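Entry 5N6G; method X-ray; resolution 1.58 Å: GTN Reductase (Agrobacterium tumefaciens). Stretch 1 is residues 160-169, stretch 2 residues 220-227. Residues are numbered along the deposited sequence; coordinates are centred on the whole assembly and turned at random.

Stretch 1 (160-169) YRSGARAALE
Stretch 2, residues 220-227: EEIGAGRT

In this stretch of GTN Reductase, residues 160-169 form an unbroken piece of helix, with phi/psi near -63/-41 and the i to i+4 ladder running from A164 N to Y160 O (2.9 Å) through E169 N to R165 O (2.9 Å). Against it lies the last turn of a second helix, ending at I222, whose phi/psi of -118/-6 already depart from the ideal. The backbones come nearest at R161 and E221, where R161 CA lies 6.1 Å from E221 CA. Together the two stretches bury 318 Å², counted over both sides.

The polar link is a salt bridge between R165 and E221. R165 NE donates to E221 OE2 at 2.9 Å with an N-H...O angle of 176°, so the bond is almost straight, and the carboxylate oxygen sits at the guanidinium edge, near its plane. The CA-to-CB bond of R165 points sideways; chi1 and chi2 are t, and chi3 turns to m (-40°), with chi4 at 136°. E221 points toward the first helix with chi1 t, chi2 p and chi3 29°. Its bent chain also packs on the backbone, E221 CG lying 3.5 Å from R161 O. Long, flexible side chains suit this exposed margin, where charges can meet while remaining near solvent.

The apolar contact centres on I222, which points toward the first helix with chi1 p (69°) and chi2 t. I222 CG2 lies 3.8 Å from A164 CB, 3.5 Å from A164 O and 3.4 Å from L168 CD1. A164 and L168 are one helical turn apart and both point toward the second stretch, so one methyl of the branched isoleucine can touch both. The short side chain of buried A164 lets I222 approach the helix backbone closely, while the longer L168, with chi1 m (-80°) and chi2 t, sets its CD1 methyl against the isoleucine. L168 CD2 also reaches the aliphatic part of R226, 4.3 Å from R226 CD; R226 has chi1 m, chi2 and chi3 t, and chi4 -85°, and its NH1 is hydrogen-bonded elsewhere in the structure.

Between I222 and R226 the chain must turn. G223 leaves helical geometry with phi/psi 100/134, where a CB would jam against the carbonyl O of I222; glycine is therefore called for by the backbone alone. A short 3-10 segment, A224 to G225, follows. G223 O fastens the turn by accepting from R226 N (3.0 Å) and from T227 OG1 (2.9 Å), while T227 N bonds to A224 O (3.1 Å).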

# COMPACT_ATOMS: atom_id res chain seq x y z
N TYR A 160 7.25 -12.78 3.20
CA TYR A 160 5.88 -12.29 3.39
C TYR A 160 5.20 -12.99 4.57
O TYR A 160 4.46 -12.34 5.32
CB TYR A 160 5.06 -12.45 2.12
CG TYR A 160 5.18 -11.32 1.14
CD1 TYR A 160 4.51 -10.11 1.33
CD2 TYR A 160 5.93 -11.47 -0.01
CE1 TYR A 160 4.61 -9.09 0.42
CE2 TYR A 160 6.04 -10.44 -0.92
CZ TYR A 160 5.35 -9.26 -0.71
OH TYR A 160 5.46 -8.25 -1.62
N ARG A 161 5.44 -14.29 4.75
CA ARG A 161 4.88 -14.99 5.91
C ARG A 161 5.40 -14.38 7.19
O ARG A 161 4.63 -14.10 8.12
CB ARG A 161 5.22 -16.49 5.86
CG ARG A 161 4.57 -17.26 4.72
CD ARG A 161 4.83 -18.75 4.79
NE ARG A 161 4.45 -19.37 3.52
CZ ARG A 161 5.30 -19.70 2.55
NH1 ARG A 161 6.61 -19.58 2.70
NH2 ARG A 161 4.82 -20.16 1.40
N SER A 162 6.72 -14.21 7.29
CA SER A 162 7.26 -13.70 8.54
C SER A 162 6.87 -12.24 8.76
O SER A 162 6.67 -11.82 9.90
CB SER A 162 8.78 -13.90 8.59
OG SER A 162 9.45 -13.07 7.69
N GLY A 163 6.76 -11.46 7.68
CA GLY A 163 6.31 -10.08 7.80
C GLY A 163 4.87 -9.97 8.28
O GLY A 163 4.55 -9.11 9.11
N ALA A 164 3.99 -10.83 7.78
CA ALA A 164 2.61 -10.86 8.25
C ALA A 164 2.55 -11.24 9.73
O ALA A 164 1.81 -10.63 10.52
CB ALA A 164 1.79 -11.81 7.39
N ARG A 165 3.32 -12.27 10.13
CA ARG A 165 3.40 -12.67 11.52
C ARG A 165 3.95 -11.55 12.40
O ARG A 165 3.43 -11.29 13.50
CB ARG A 165 4.27 -13.92 11.62
CG ARG A 165 4.46 -14.51 12.97
CD ARG A 165 5.58 -15.54 12.90
NE ARG A 165 5.51 -16.33 11.66
CZ ARG A 165 6.55 -16.64 10.89
NH1 ARG A 165 7.77 -16.23 11.19
NH2 ARG A 165 6.36 -17.36 9.79
N ALA A 166 4.97 -10.84 11.90
CA ALA A 166 5.53 -9.71 12.63
C ALA A 166 4.49 -8.62 12.83
O ALA A 166 4.44 -8.00 13.90
CB ALA A 166 6.72 -9.13 11.89
N ALA A 167 3.67 -8.37 11.81
CA ALA A 167 2.62 -7.37 11.93
C ALA A 167 1.65 -7.73 13.04
O ALA A 167 1.25 -6.86 13.84
CB ALA A 167 1.88 -7.23 10.59
N LEU A 168 1.23 -9.00 13.11
CA LEU A 168 0.36 -9.40 14.22
C LEU A 168 1.06 -9.26 15.56
O LEU A 168 0.44 -8.83 16.55
CB LEU A 168 -0.12 -10.83 14.02
CG LEU A 168 -1.28 -11.08 13.06
CD1 LEU A 168 -1.69 -12.54 13.14
CD2 LEU A 168 -2.48 -10.19 13.37
N GLU A 169 2.34 -9.61 15.63
CA GLU A 169 3.08 -9.47 16.88
C GLU A 169 3.15 -8.01 17.32
O GLU A 169 3.15 -7.71 18.53
CB GLU A 169 4.50 -10.04 16.74
CG GLU A 169 5.23 -10.05 18.07
CD GLU A 169 6.66 -10.55 18.00
OE1 GLU A 169 7.20 -10.75 16.89
OE2 GLU A 169 7.24 -10.72 19.09
N GLU A 220 -2.74 -17.64 5.03
CA GLU A 220 -2.51 -18.84 5.82
C GLU A 220 -1.88 -18.48 7.16
O GLU A 220 -2.17 -19.11 8.18
CB GLU A 220 -1.63 -19.81 5.04
CG GLU A 220 -1.34 -21.12 5.76
CD GLU A 220 -2.59 -21.95 5.99
OE1 GLU A 220 -3.44 -22.01 5.08
OE2 GLU A 220 -2.72 -22.53 7.09
N GLU A 221 -1.04 -17.46 7.17
CA GLU A 221 -0.32 -17.11 8.39
C GLU A 221 -1.20 -16.36 9.38
O GLU A 221 -1.17 -16.67 10.59
CB GLU A 221 0.91 -16.28 8.02
CG GLU A 221 1.84 -15.98 9.17
CD GLU A 221 2.50 -17.23 9.74
OE1 GLU A 221 2.71 -18.21 8.99
OE2 GLU A 221 2.81 -17.24 10.95
N ILE A 222 -2.00 -15.40 8.91
CA ILE A 222 -2.74 -14.51 9.81
C ILE A 222 -4.25 -14.61 9.66
O ILE A 222 -4.96 -14.01 10.48
CB ILE A 222 -2.31 -13.04 9.66
CG1 ILE A 222 -2.75 -12.48 8.30
CG2 ILE A 222 -0.80 -12.90 9.90
CD1 ILE A 222 -2.54 -10.97 8.18
N GLY A 223 -4.75 -15.35 8.68
CA GLY A 223 -6.18 -15.42 8.43
C GLY A 223 -6.59 -14.52 7.28
O GLY A 223 -6.19 -13.35 7.21
N ALA A 224 -7.41 -15.06 6.37
CA ALA A 224 -7.87 -14.27 5.24
C ALA A 224 -8.68 -13.06 5.69
O ALA A 224 -8.64 -12.00 5.04
CB ALA A 224 -8.70 -15.15 4.30
N GLY A 225 -9.38 -13.18 6.82
CA GLY A 225 -10.17 -12.08 7.34
C GLY A 225 -9.37 -10.93 7.91
O GLY A 225 -9.96 -9.92 8.32
N ARG A 226 -8.04 -11.07 8.01
CA ARG A 226 -7.18 -9.97 8.41
C ARG A 226 -6.25 -9.56 7.27
O ARG A 226 -5.26 -8.86 7.52
CB ARG A 226 -6.36 -10.32 9.65
CG ARG A 226 -7.27 -10.64 10.82
CD ARG A 226 -6.57 -10.64 12.16
NE ARG A 226 -7.58 -10.76 13.22
CZ ARG A 226 -8.26 -9.75 13.76
NH1 ARG A 226 -8.05 -8.49 13.39
NH2 ARG A 226 -9.17 -10.00 14.70
N THR A 227 -6.53 -10.02 6.04
CA THR A 227 -5.68 -9.79 4.87
C THR A 227 -6.43 -8.97 3.83
O THR A 227 -7.50 -9.36 3.38
CB THR A 227 -5.22 -11.12 4.25
OG1 THR A 227 -4.57 -11.92 5.25
CG2 THR A 227 -4.28 -10.86 3.10